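Long-range contacts in alpha-galactosidase (Umbelopsis vinacea, PDB 3A5V), which hydrolyses terminal alpha-D-galactosidic bonds, probably at the active site of the beta/alpha-barrel of this tetrameric family 27 glycoside hydrolase: residues R59-L65 against Y110-D114; D52-E58 against T100-I105; W118-D124 against T157-L162; E25-L29 against L79-I83. All coordinates share one frame; numbering follows the deposited sequence. Where two conformers were deposited one is given.

Contact 1: R59-L65 against Y110-D114; sequences RESSKTL and YEDID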
loop_
_atom_site.group_PDB
_atom_site.type_symbol
_atom_site.label_atom_id
_atom_site.label_comp_id
_atom_site.label_asym_id
_atom_site.label_seq_id
_atom_site.Cartn_x
_atom_site.Cartn_y
_atom_site.Cartn_z
ATOM N N ARG A 59 14.876 35.537 5.235
ATOM C CA ARG A 59 16.232 35.283 5.721
ATOM C C ARG A 59 17.127 36.515 5.539
ATOM O O ARG A 59 16.854 37.376 4.698
ATOM C CB ARG A 59 16.857 34.090 4.994
ATOM C CG ARG A 59 16.216 32.754 5.343
ATOM C CD ARG A 59 16.866 31.559 4.619
ATOM N NE ARG A 59 16.243 30.322 5.090
ATOM C CZ ARG A 59 16.609 29.660 6.187
ATOM N NH1 ARG A 59 17.663 30.057 6.911
ATOM N NH2 ARG A 59 15.940 28.564 6.548
ATOM N N GLU A 60 18.179 36.586 6.346
ATOM C CA GLU A 60 19.194 37.622 6.220
ATOM C C GLU A 60 20.012 37.366 4.949
ATOM O O GLU A 60 19.981 36.263 4.381
ATOM C CB GLU A 60 20.103 37.616 7.460
ATOM C CG GLU A 60 19.354 37.796 8.794
ATOM C CD GLU A 60 18.521 39.078 8.827
ATOM O OE1 GLU A 60 19.087 40.150 8.539
ATOM O OE2 GLU A 60 17.306 39.032 9.130
ATOM N N SER A 61 20.738 38.386 4.494
ATOM C CA SER A 61 21.709 38.203 3.400
ATOM C C SER A 61 22.686 37.096 3.727
ATOM O O SER A 61 23.108 36.362 2.840
ATOM C CB SER A 61 22.480 39.499 3.123
ATOM O OG SER A 61 21.625 40.435 2.499
ATOM N N SER A 62 23.033 36.984 5.006
ATOM C CA SER A 62 23.899 35.924 5.516
ATOM C C SER A 62 23.246 34.520 5.431
ATOM O O SER A 62 23.916 33.517 5.672
ATOM C CB SER A 62 24.259 36.219 6.977
ATOM O OG SER A 62 23.218 35.765 7.850
ATOM N N LYS A 63 21.947 34.477 5.105
ATOM C CA LYS A 63 21.153 33.232 4.983
ATOM C C LYS A 63 20.562 32.713 6.297
ATOM O O LYS A 63 19.770 31.769 6.279
ATOM C CB LYS A 63 21.933 32.096 4.303
ATOM C CG LYS A 63 22.225 32.300 2.819
ATOM C CD LYS A 63 22.899 31.045 2.272
ATOM C CE LYS A 63 23.466 31.279 0.891
ATOM N NZ LYS A 63 23.918 29.998 0.276
ATOM N N THR A 64 20.931 33.304 7.428
ATOM C CA THR A 64 20.294 32.901 8.682
ATOM C C THR A 64 18.859 33.431 8.754
ATOM O O THR A 64 18.491 34.408 8.067
ATOM C CB THR A 64 21.093 33.270 9.967
ATOM O OG1 THR A 64 21.033 34.676 10.189
ATOM C CG2 THR A 64 22.536 32.850 9.851
ATOM N N LEU A 65 18.036 32.754 9.547
ATOM C CA LEU A 65 16.661 33.175 9.723
ATOM C C LEU A 65 16.506 33.642 11.164
ATOM O O LEU A 65 16.605 32.848 12.114
ATOM C CB LEU A 65 15.673 32.039 9.399
ATOM C CG LEU A 65 14.182 32.409 9.485
ATOM C CD1 LEU A 65 13.790 33.489 8.460
ATOM C CD2 LEU A 65 13.308 31.170 9.313
ATOM N N TYR A 110 18.737 24.248 4.324
ATOM C CA TYR A 110 19.425 25.205 5.197
ATOM C C TYR A 110 19.735 24.601 6.557
ATOM O O TYR A 110 19.899 25.336 7.529
ATOM C CB TYR A 110 18.561 26.473 5.404
ATOM C CG TYR A 110 18.391 27.321 4.167
ATOM C CD1 TYR A 110 17.474 26.963 3.178
ATOM C CD2 TYR A 110 19.150 28.485 3.986
ATOM C CE1 TYR A 110 17.325 27.733 2.020
ATOM C CE2 TYR A 110 19.005 29.275 2.845
ATOM C CZ TYR A 110 18.086 28.893 1.870
ATOM O OH TYR A 110 17.930 29.653 0.737
ATOM N N GLU A 111 19.828 23.273 6.631
ATOM C CA GLU A 111 19.876 22.589 7.931
ATOM C C GLU A 111 21.104 23.009 8.770
ATOM O O GLU A 111 20.963 23.303 9.953
ATOM C CB GLU A 111 19.827 21.064 7.772
ATOM C CG GLU A 111 18.515 20.501 7.170
ATOM C CD GLU A 111 18.505 20.456 5.632
ATOM O OE1 GLU A 111 19.427 21.031 5.008
ATOM O OE2 GLU A 111 17.566 19.838 5.058
ATOM N N ASP A 112 22.291 23.036 8.161
ATOM C CA ASP A 112 23.519 23.417 8.886
ATOM C C ASP A 112 23.430 24.833 9.439
ATOM O O ASP A 112 23.693 25.066 10.615
ATOM C CB ASP A 112 24.765 23.277 7.998
ATOM C CG ASP A 112 25.225 21.832 7.874
ATOM O OD1 ASP A 112 24.672 20.955 8.572
ATOM O OD2 ASP A 112 26.145 21.567 7.080
ATOM N N ILE A 113 23.039 25.756 8.575
ATOM C CA ILE A 113 22.877 27.165 8.927
ATOM C C ILE A 113 21.862 27.366 10.068
ATOM O O ILE A 113 22.142 28.086 11.034
ATOM C CB ILE A 113 22.487 27.979 7.682
ATOM C CG1 ILE A 113 23.719 28.108 6.753
ATOM C CG2 ILE A 113 21.952 29.360 8.066
ATOM C CD1 ILE A 113 23.378 28.565 5.333
ATOM N N ASP A 114 20.699 26.729 9.962
ATOM C CA ASP A 114 19.665 26.916 10.981
ATOM C C ASP A 114 20.059 26.292 12.323
ATOM O O ASP A 114 19.848 26.901 13.385
ATOM C CB ASP A 114 18.297 26.421 10.489
ATOM C CG ASP A 114 17.704 27.316 9.404
ATOM O OD1 ASP A 114 18.308 28.373 9.071
ATOM O OD2 ASP A 114 16.618 26.969 8.885
HETATM O O HOH W 1 19.098 30.370 10.710
#
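The guanidinium of R59 is sandwiched: one face lies on the Y110 ring, the planes only 8° apart and R59 CZ 3.9 Å from the ring centroid, while L65 CB packs against the opposite face near the rim. R59 CD extends this stacked cation-pi contact with a CH-pi contact. The R59 chain, extended from CG to NE (chi2 -179°, chi3 176°), reaches both Y110 and D114. At the edge, D114 is gripped end-on: R59 NH1 reaches its OD1 at 2.8 Å and R59 NH2 its OD2 at 2.9 Å, both through syn lone pairs, the flat groups nearly coplanar. NH1 also donates to K63 O and NH2 to A106 O. D114 OD2 is further bound by S107, and a water links D114 OD1 to the amide of L65. In the beta/alpha-barrel, this joins the loop after strand 47-49 to the first turn of helix 111-121, whose N-cap is Y110. A leucine in place of R59 would probably leave the D114 carboxylate without its countercharge and the K63 carbonyl without this donor. I113 CG2 meets T64 CG2 at 4.0 Å, and I113 CD1 lies against K63, whose NZ hydrogen-bonds to a polyether probably from the crystallisation liquor.

Contact 2: D52-E58 against T100-I105; sequences DCWQKNE and TCGGHI. With MAN (alpha-D-mannopyranose), chain B; MAN (alpha-D-mannopyranose), chain C.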
loop_
_atom_site.group_PDB
_atom_site.type_symbol
_atom_site.label_atom_id
_atom_site.label_comp_id
_atom_site.label_asym_id
_atom_site.label_seq_id
_atom_site.Cartn_x
_atom_site.Cartn_y
_atom_site.Cartn_z
ATOM N N ASP A 52 5.310 27.377 15.968
ATOM C CA ASP A 52 5.361 28.092 14.687
ATOM C C ASP A 52 5.066 29.597 14.885
ATOM O O ASP A 52 4.471 29.991 15.895
ATOM C CB ASP A 52 4.293 27.487 13.755
ATOM C CG ASP A 52 4.608 27.636 12.247
ATOM O OD1 ASP A 52 5.629 28.272 11.862
ATOM O OD2 ASP A 52 3.801 27.080 11.445
ATOM N N CYS A 53 5.453 30.413 13.900
ATOM C CA CYS A 53 5.087 31.853 13.790
ATOM C C CYS A 53 6.018 32.789 14.587
ATOM O O CYS A 53 5.670 33.947 14.828
ATOM C CB CYS A 53 3.596 32.077 14.110
ATOM S SG CYS A 53 2.815 33.430 13.188
ATOM N N TRP A 54 7.208 32.297 14.950
ATOM C CA TRP A 54 8.263 33.136 15.545
ATOM C C TRP A 54 9.109 33.835 14.471
ATOM O O TRP A 54 9.797 34.803 14.772
ATOM C CB TRP A 54 9.189 32.315 16.463
ATOM C CG TRP A 54 9.916 31.164 15.779
ATOM C CD1 TRP A 54 9.515 29.844 15.747
ATOM C CD2 TRP A 54 11.154 31.218 15.049
ATOM N NE1 TRP A 54 10.409 29.094 15.038
ATOM C CE2 TRP A 54 11.430 29.900 14.602
ATOM C CE3 TRP A 54 12.059 32.250 14.732
ATOM C CZ2 TRP A 54 12.577 29.582 13.850
ATOM C CZ3 TRP A 54 13.185 31.943 13.973
ATOM C CH2 TRP A 54 13.434 30.620 13.532
ATOM N N GLN A 55 9.035 33.334 13.236
ATOM C CA GLN A 55 9.982 33.659 12.168
ATOM C C GLN A 55 9.817 35.073 11.611
ATOM O O GLN A 55 8.707 35.569 11.470
ATOM C CB GLN A 55 9.867 32.659 11.000
ATOM C CG GLN A 55 10.191 31.196 11.348
ATOM C CD GLN A 55 8.985 30.426 11.898
ATOM O OE1 GLN A 55 7.986 31.018 12.293
ATOM N NE2 GLN A 55 9.077 29.099 11.899
ATOM N N LYS A 56 10.951 35.695 11.295
ATOM C CA LYS A 56 10.981 36.891 10.462
ATOM C C LYS A 56 10.528 36.508 9.045
ATOM O O LYS A 56 10.615 35.330 8.642
ATOM C CB LYS A 56 12.410 37.462 10.450
ATOM C CG LYS A 56 12.531 38.900 9.949
ATOM C CD LYS A 56 13.920 39.457 10.260
ATOM C CE LYS A 56 14.176 40.758 9.494
ATOM N NZ LYS A 56 15.458 41.348 9.947
ATOM N N ASN A 57 10.028 37.489 8.294
ATOM C CA ASN A 57 9.434 37.227 6.975
ATOM C C ASN A 57 10.417 36.757 5.897
ATOM O O ASN A 57 10.009 36.117 4.930
ATOM C CB ASN A 57 8.659 38.454 6.472
ATOM C CG ASN A 57 9.585 39.597 6.094
ATOM O OD1 ASN A 57 10.432 40.004 6.893
ATOM N ND2 ASN A 57 9.448 40.104 4.864
ATOM N N GLU A 58 11.702 37.074 6.059
ATOM C CA GLU A 58 12.726 36.656 5.110
ATOM C C GLU A 58 14.036 36.382 5.833
ATOM O O GLU A 58 14.263 36.916 6.916
ATOM C CB GLU A 58 12.934 37.706 3.998
ATOM C CG GLU A 58 11.703 37.931 3.058
ATOM C CD GLU A 58 11.238 36.671 2.278
ATOM O OE1 GLU A 58 12.081 35.810 1.924
ATOM O OE2 GLU A 58 10.014 36.548 2.007
ATOM N N THR A 100 7.022 26.287 6.797
ATOM C CA THR A 100 6.420 25.616 7.943
ATOM C C THR A 100 4.946 25.384 7.645
ATOM O O THR A 100 4.420 25.882 6.636
ATOM C CB THR A 100 6.555 26.442 9.246
ATOM O OG1 THR A 100 5.811 27.663 9.121
ATOM C CG2 THR A 100 8.027 26.731 9.574
ATOM N N CYS A 101 4.266 24.645 8.524
ATOM C CA CYS A 101 2.842 24.397 8.329
ATOM C C CYS A 101 2.044 25.700 8.314
ATOM O O CYS A 101 1.028 25.800 7.609
ATOM C CB CYS A 101 2.299 23.373 9.351
ATOM S SG CYS A 101 3.103 21.714 9.186
ATOM N N GLY A 102 2.542 26.712 9.029
ATOM C CA GLY A 102 1.920 28.038 9.044
ATOM C C GLY A 102 2.314 28.932 7.877
ATOM O O GLY A 102 1.873 30.087 7.804
ATOM N N GLY A 103 3.159 28.418 6.977
ATOM C CA GLY A 103 3.575 29.173 5.790
ATOM C C GLY A 103 4.795 30.067 5.962
ATOM O O GLY A 103 5.081 30.896 5.100
ATOM N N HIS A 104 5.532 29.895 7.059
ATOM C CA HIS A 104 6.769 30.654 7.293
ATOM C C HIS A 104 7.999 29.950 6.721
ATOM O O HIS A 104 7.946 28.768 6.397
ATOM C CB HIS A 104 6.901 30.946 8.787
ATOM C CG HIS A 104 5.672 31.590 9.343
ATOM N ND1 HIS A 104 4.766 30.915 10.133
ATOM C CD2 HIS A 104 5.133 32.809 9.114
ATOM C CE1 HIS A 104 3.746 31.707 10.404
ATOM N NE2 HIS A 104 3.952 32.870 9.814
ATOM N N ILE A 105 9.100 30.684 6.584
ATOM C CA ILE A 105 10.355 30.116 6.074
ATOM C C ILE A 105 10.800 28.945 6.952
ATOM O O ILE A 105 10.833 29.069 8.177
ATOM C CB ILE A 105 11.488 31.187 5.989
ATOM C CG1 ILE A 105 11.041 32.406 5.158
ATOM C CG2 ILE A 105 12.806 30.576 5.478
ATOM C CD1 ILE A 105 10.829 32.131 3.681
HETATM C C1 MAN B . 5.006 36.390 3.605
HETATM C C2 MAN B . 3.943 36.058 4.658
HETATM C C3 MAN B . 4.581 35.622 5.980
HETATM C C4 MAN B . 5.717 34.614 5.794
HETATM C C5 MAN B . 6.622 34.971 4.607
HETATM C C6 MAN B . 7.647 33.883 4.298
HETATM O O2 MAN B . 3.082 35.032 4.196
HETATM O O3 MAN B . 3.594 35.065 6.824
HETATM O O4 MAN B . 6.472 34.605 6.984
HETATM O O5 MAN B . 5.858 35.269 3.438
HETATM O O6 MAN B . 7.006 32.710 3.842
HETATM C C1 MAN C . 7.404 39.592 1.223
HETATM C C2 MAN C . 7.186 38.408 2.187
HETATM C C3 MAN C . 5.841 38.509 2.929
HETATM C C4 MAN C . 5.626 39.909 3.508
HETATM C C5 MAN C . 5.917 41.000 2.469
HETATM C C6 MAN C . 5.781 42.406 3.057
HETATM O O2 MAN C . 8.253 38.318 3.108
HETATM O O3 MAN C . 5.738 37.578 3.993
HETATM O O4 MAN C . 4.293 40.001 3.961
HETATM O O5 MAN C . 7.211 40.830 1.891
HETATM O O6 MAN C . 6.814 42.646 3.991
HETATM O O HOH W 2 11.721 28.056 10.450
HETATM O O HOH W 3 8.819 33.466 7.668
#
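One carboxylate, that of D52, gathers three donors from the turn T100-G103 and the histidine after it. T100 OG1 donates a hydrogen bond to the syn lone pair of D52 OD1 at 2.8 Å; H104 ND1 approaches the same oxygen at 3.3 Å from above the carboxylate plane, the ring standing at 90° to it. G102 N meets D52 OD2 at 2.7 Å, nearly end-on to the C-O bond. The first torsion of D52 (chi1 -154°) sends CG away from its backbone N into this cluster. With an alanine at D52, T100 OG1, H104 ND1 and G102 N would probably lose the carboxylate that accepts from them. The Q55 amide packs beside H104. Disulfides tie C53 to C21 and C101 to C131. MAN (chain B) O6 donates to G103 O, while N57 ND2 and E58 OE2 hold O2 of MAN (chain C). A Tris, probably from the crystallisation liquor, hydrogen-bonds to D52 OD2, consistent with the family 27 active site at the C-terminal ends of the barrel strands. The two loops follow neighbouring parallel strands, 47-49 and 89-95, with Y93 of the latter touching D52 and T100.

Contact 3: W118-D124 against T157-L162; sequences WAKWGID and TGRPML. With NAG (2-acetamido-2-deoxy-beta-D-glucopyranose), chain D.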
loop_
_atom_site.group_PDB
_atom_site.type_symbol
_atom_site.label_atom_id
_atom_site.label_comp_id
_atom_site.label_asym_id
_atom_site.label_seq_id
_atom_site.Cartn_x
_atom_site.Cartn_y
_atom_site.Cartn_z
ATOM N N TRP A 118 20.434 28.189 15.985
ATOM C CA TRP A 118 19.737 27.772 17.200
ATOM C C TRP A 118 20.723 27.500 18.344
ATOM O O TRP A 118 20.483 27.905 19.486
ATOM C CB TRP A 118 18.840 26.553 16.903
ATOM C CG TRP A 118 17.807 26.851 15.828
ATOM C CD1 TRP A 118 17.203 28.054 15.579
ATOM C CD2 TRP A 118 17.281 25.933 14.865
ATOM N NE1 TRP A 118 16.328 27.942 14.531
ATOM C CE2 TRP A 118 16.356 26.649 14.070
ATOM C CE3 TRP A 118 17.512 24.573 14.589
ATOM C CZ2 TRP A 118 15.653 26.056 13.015
ATOM C CZ3 TRP A 118 16.807 23.979 13.526
ATOM C CH2 TRP A 118 15.900 24.727 12.754
ATOM N N ALA A 119 21.849 26.859 18.020
ATOM C CA ALA A 119 22.907 26.593 19.014
ATOM C C ALA A 119 23.470 27.898 19.610
ATOM O O ALA A 119 23.677 28.001 20.819
ATOM C CB ALA A 119 24.014 25.756 18.406
ATOM N N LYS A 120 23.679 28.891 18.751
ATOM C CA LYS A 120 24.141 30.222 19.163
ATOM C C LYS A 120 23.137 30.874 20.116
ATOM O O LYS A 120 23.515 31.531 21.094
ATOM C CB LYS A 120 24.351 31.096 17.918
ATOM C CG LYS A 120 24.650 32.573 18.188
ATOM C CD LYS A 120 24.624 33.376 16.872
ATOM C CE LYS A 120 25.142 34.800 17.058
ATOM N NZ LYS A 120 25.329 35.492 15.729
ATOM N N TRP A 121 21.849 30.672 19.836
ATOM C CA TRP A 121 20.800 31.199 20.690
ATOM C C TRP A 121 20.670 30.489 22.033
ATOM O O TRP A 121 20.009 31.008 22.934
ATOM C CB TRP A 121 19.447 31.161 19.978
ATOM C CG TRP A 121 19.299 32.102 18.815
ATOM C CD1 TRP A 121 20.106 33.164 18.488
ATOM C CD2 TRP A 121 18.259 32.068 17.832
ATOM N NE1 TRP A 121 19.625 33.787 17.350
ATOM C CE2 TRP A 121 18.488 33.139 16.938
ATOM C CE3 TRP A 121 17.149 31.232 17.622
ATOM C CZ2 TRP A 121 17.643 33.399 15.847
ATOM C CZ3 TRP A 121 16.306 31.496 16.539
ATOM C CH2 TRP A 121 16.564 32.571 15.669
ATOM N N GLY A 122 21.285 29.315 22.167
ATOM C CA GLY A 122 21.149 28.499 23.379
ATOM C C GLY A 122 19.969 27.521 23.384
ATOM O O GLY A 122 19.557 27.043 24.437
ATOM N N ILE A 123 19.406 27.248 22.209
ATOM C CA ILE A 123 18.258 26.317 22.069
ATOM C C ILE A 123 18.681 24.912 22.524
ATOM O O ILE A 123 19.820 24.491 22.280
ATOM C CB ILE A 123 17.736 26.321 20.589
ATOM C CG1 ILE A 123 17.128 27.684 20.223
ATOM C CG2 ILE A 123 16.743 25.159 20.296
ATOM C CD1 ILE A 123 15.854 28.081 21.015
ATOM N N ASP A 124 17.786 24.216 23.225
ATOM C CA ASP A 124 18.065 22.897 23.808
ATOM C C ASP A 124 17.224 21.767 23.185
ATOM O O ASP A 124 17.323 20.614 23.614
ATOM C CB ASP A 124 17.717 22.953 25.304
ATOM C CG ASP A 124 18.430 24.089 26.028
ATOM O OD1 ASP A 124 19.666 24.036 26.092
ATOM O OD2 ASP A 124 17.758 25.032 26.507
ATOM N N THR A 157 26.985 21.157 15.703
ATOM C CA THR A 157 27.105 22.402 16.478
ATOM C C THR A 157 27.847 22.158 17.787
ATOM O O THR A 157 28.313 23.099 18.415
ATOM C CB THR A 157 25.729 22.991 16.850
ATOM O OG1 THR A 157 25.104 22.139 17.821
ATOM C CG2 THR A 157 24.832 23.112 15.619
ATOM N N GLY A 158 27.913 20.903 18.213
ATOM C CA GLY A 158 28.465 20.570 19.512
ATOM C C GLY A 158 27.530 20.844 20.683
ATOM O O GLY A 158 27.847 20.488 21.809
ATOM N N ARG A 159 26.376 21.470 20.434
ATOM C CA ARG A 159 25.429 21.728 21.511
ATOM C C ARG A 159 24.379 20.605 21.579
ATOM O O ARG A 159 23.702 20.331 20.574
ATOM C CB ARG A 159 24.734 23.091 21.347
ATOM C CG ARG A 159 23.788 23.392 22.506
ATOM C CD ARG A 159 23.064 24.747 22.413
ATOM N NE ARG A 159 22.298 24.964 23.642
ATOM C CZ ARG A 159 22.796 25.499 24.765
ATOM N NH1 ARG A 159 24.062 25.881 24.812
ATOM N NH2 ARG A 159 22.041 25.641 25.847
ATOM N N PRO A 160 24.226 19.972 22.756
ATOM C CA PRO A 160 23.143 18.979 22.906
ATOM C C PRO A 160 21.757 19.611 22.693
ATOM O O PRO A 160 21.372 20.547 23.410
ATOM C CB PRO A 160 23.293 18.507 24.353
ATOM C CG PRO A 160 24.772 18.814 24.701
ATOM C CD PRO A 160 25.011 20.123 23.996
ATOM N N MET A 161 21.030 19.113 21.692
ATOM C CA MET A 161 19.676 19.593 21.411
ATOM C C MET A 161 18.752 18.389 21.198
ATOM O O MET A 161 19.005 17.549 20.325
ATOM C CB MET A 161 19.672 20.517 20.181
ATOM C CG MET A 161 20.444 21.825 20.402
ATOM S SD MET A 161 20.448 22.988 19.020
ATOM C CE MET A 161 21.885 22.379 18.190
ATOM N N LEU A 162 17.703 18.297 22.006
ATOM C CA LEU A 162 16.759 17.186 21.893
ATOM C C LEU A 162 16.041 17.266 20.539
ATOM O O LEU A 162 15.439 18.271 20.212
ATOM C CB LEU A 162 15.748 17.237 23.062
ATOM C CG LEU A 162 14.927 15.958 23.302
ATOM C CD1 LEU A 162 14.470 15.852 24.750
ATOM C CD2 LEU A 162 13.739 15.867 22.320
HETATM C C1 NAG D . 26.884 13.676 18.198
HETATM C C2 NAG D . 26.539 13.924 19.676
HETATM C C3 NAG D . 27.323 12.995 20.610
HETATM C C4 NAG D . 27.294 11.530 20.153
HETATM C C5 NAG D . 27.625 11.446 18.660
HETATM C C6 NAG D . 27.526 10.036 18.080
HETATM C C7 NAG D . 25.831 16.251 20.117
HETATM C C8 NAG D . 26.294 17.621 20.532
HETATM N N2 NAG D . 26.784 15.311 20.062
HETATM O O3 NAG D . 26.829 13.090 21.938
HETATM O O4 NAG D . 28.275 10.828 20.894
HETATM O O5 NAG D . 26.756 12.289 17.917
HETATM O O6 NAG D . 26.282 9.482 18.463
HETATM O O7 NAG D . 24.634 16.048 19.859
HETATM O O HOH W 4 21.419 21.930 25.606
#
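Helix 111-121 ends in a Schellman motif at G122, and the chain leaving it meets the loop that enters strand 162-165. R159 reaches along this helix end, CG anti to the backbone N (chi1 -177°), and lays one face of its guanidinium over G122 CA. Its NE donates to I123 O at 2.9 Å from above the carbonyl plane. NH2 of R159 forms a salt bridge of 2.9 Å with D124 OD1, the two flat groups inclined at 45°; D124 OD2 is held by H84 and the amide of A90. Here two successive parallel strands of the barrel, 125-129 and 162-165, come together: L162 N bonds to D124 O at 2.8 Å, just before the first. A water bridges D124 OD1 and P160 O. A119 CB packs against T157 CB at 3.6 Å and M161 CE at 4.0 Å. T157 OG1, which hydrogen-bonds to L154 O, accepts from R159 N in an ST turn, and the acetyl methyl of a glycan NAG lies near the backbone of G158-P160.

Contact 4: E25-L29 against L79-I83; sequences EQLIL and LVDDI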
loop_
_atom_site.group_PDB
_atom_site.type_symbol
_atom_site.label_atom_id
_atom_site.label_comp_id
_atom_site.label_asym_id
_atom_site.label_seq_id
_atom_site.Cartn_x
_atom_site.Cartn_y
_atom_site.Cartn_z
ATOM N N GLU A 25 7.577 37.493 22.809
ATOM C CA GLU A 25 8.522 37.400 23.918
ATOM C C GLU A 25 7.849 37.446 25.294
ATOM O O GLU A 25 8.165 36.626 26.160
ATOM C CB GLU A 25 9.557 38.527 23.798
ATOM C CG GLU A 25 10.426 38.686 25.011
ATOM C CD GLU A 25 11.411 39.797 24.830
ATOM O OE1 GLU A 25 11.000 40.981 24.800
ATOM O OE2 GLU A 25 12.595 39.466 24.717
ATOM N N GLN A 26 6.920 38.390 25.495
ATOM C CA GLN A 26 6.322 38.585 26.821
ATOM C C GLN A 26 5.407 37.447 27.256
ATOM O O GLN A 26 5.417 37.058 28.425
ATOM C CB GLN A 26 5.577 39.926 26.943
ATOM C CG GLN A 26 5.332 40.356 28.425
ATOM C CD GLN A 26 6.610 40.299 29.289
ATOM O OE1 GLN A 26 7.594 40.999 29.014
ATOM N NE2 GLN A 26 6.601 39.442 30.324
ATOM N N LEU A 27 4.629 36.920 26.313
ATOM C CA LEU A 27 3.756 35.783 26.589
ATOM C C LEU A 27 4.567 34.539 26.941
ATOM O O LEU A 27 4.206 33.786 27.858
ATOM C CB LEU A 27 2.820 35.516 25.402
ATOM C CG LEU A 27 1.829 36.641 25.071
ATOM C CD1 LEU A 27 1.241 36.432 23.674
ATOM C CD2 LEU A 27 0.726 36.770 26.126
ATOM N N ILE A 28 5.658 34.320 26.219
ATOM C CA ILE A 28 6.532 33.179 26.507
ATOM C C ILE A 28 7.144 33.319 27.911
ATOM O O ILE A 28 7.168 32.370 28.696
ATOM C CB ILE A 28 7.629 33.017 25.439
ATOM C CG1 ILE A 28 6.996 32.579 24.101
ATOM C CG2 ILE A 28 8.723 31.962 25.893
ATOM C CD1 ILE A 28 7.854 32.866 22.883
ATOM N N LEU A 29 7.635 34.518 28.217
ATOM C CA LEU A 29 8.273 34.767 29.514
ATOM C C LEU A 29 7.270 34.620 30.661
ATOM O O LEU A 29 7.594 34.032 31.685
ATOM C CB LEU A 29 8.952 36.149 29.522
ATOM C CG LEU A 29 10.121 36.412 30.477
ATOM C CD1 LEU A 29 11.112 35.252 30.588
ATOM C CD2 LEU A 29 10.814 37.693 30.033
ATOM N N LEU A 79 15.865 36.072 25.326
ATOM C CA LEU A 79 14.722 35.328 25.848
ATOM C C LEU A 79 15.136 33.932 26.354
ATOM O O LEU A 79 14.700 33.498 27.422
ATOM C CB LEU A 79 13.591 35.226 24.787
ATOM C CG LEU A 79 12.378 34.361 25.157
ATOM C CD1 LEU A 79 11.701 34.830 26.477
ATOM C CD2 LEU A 79 11.354 34.339 24.000
ATOM N N VAL A 80 15.960 33.230 25.580
ATOM C CA VAL A 80 16.467 31.913 26.006
ATOM C C VAL A 80 17.281 32.047 27.309
ATOM O O VAL A 80 17.166 31.214 28.211
ATOM C CB VAL A 80 17.293 31.231 24.900
ATOM C CG1 VAL A 80 18.041 30.027 25.433
ATOM C CG2 VAL A 80 16.382 30.842 23.717
ATOM N N ASP A 81 18.077 33.112 27.417
ATOM C CA ASP A 81 18.819 33.390 28.666
ATOM C C ASP A 81 17.888 33.540 29.872
ATOM O O ASP A 81 18.181 33.026 30.958
ATOM C CB ASP A 81 19.673 34.666 28.526
ATOM C CG ASP A 81 20.868 34.494 27.588
ATOM O OD1 ASP A 81 21.332 33.357 27.305
ATOM O OD2 ASP A 81 21.365 35.539 27.147
ATOM N N ASP A 82 16.770 34.242 29.684
ATOM C CA ASP A 82 15.744 34.403 30.732
ATOM C C ASP A 82 15.095 33.070 31.126
ATOM O O ASP A 82 14.847 32.810 32.307
ATOM C CB ASP A 82 14.648 35.379 30.279
ATOM C CG ASP A 82 15.121 36.830 30.248
ATOM O OD1 ASP A 82 16.119 37.144 30.920
ATOM O OD2 ASP A 82 14.501 37.651 29.538
ATOM N N ILE A 83 14.811 32.237 30.124
ATOM C CA ILE A 83 14.314 30.870 30.344
ATOM C C ILE A 83 15.333 30.008 31.109
ATOM O O ILE A 83 14.995 29.343 32.100
ATOM C CB ILE A 83 13.898 30.217 28.973
ATOM C CG1 ILE A 83 12.678 30.954 28.394
ATOM C CG2 ILE A 83 13.621 28.713 29.142
ATOM C CD1 ILE A 83 12.369 30.633 26.895
#
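Segments 25-29 and 79-83 run almost parallel, their short axes inclined by 10° and 10.7 Å apart at closest approach, the CA atoms of E25 and L79, and of L29 and I83, being nearest. L79 fills the space between them with both methyls. Its CD2 meets I28 CD1 at 4.0 Å, and its CD1 sits beside the E25 carbonyl oxygen and L29 CD1. With CG anti to the backbone N (chi1 175°), the L79 branches are carried across to the other helix, where I28 crosses them at about a right angle. These are outer helices of the beta/alpha-barrel: helix 25-38 follows strand 11-14 and helix 76-85 follows strand 47-49, so the packing joins two successive wall helices. I28 CG2 touches I83 CD1 at 4.0 Å, while I28 also packs on I50 and F72. Beside this, L29 CD1 meets D82 CB at 3.6 Å. The carboxylates of E25 and D82 form salt bridges with R74, which probably offsets their like charges, E25 OE2 and D82 OD2 being 5.5 Å apart.

How the contacts relate
All four contacts belong to the beta/alpha-barrel. Contacts 1 and 2 share the loop after strand 47-49, their centres about 13 Å apart, and L65 CD2 is 3.4 Å from I105 O. Contact 3 uses the same helix as contact 1, 111-121, and W121 CH2 packs on L65 O, while W54 CZ3 of contact 2 stands 3.8 Å from W121 CH2. V80 carries the packing on to contact 4, its CG1 3.3 Å from W121 O. Contact 4 does not touch contacts 1 or 2. A Tris binds D52 of contact 2, consistent with the family 27 active-site end of the barrel; the mannoses lie by the same contact. A polyether binds K63 in contact 1; both additives are probably from the crystallisation liquor.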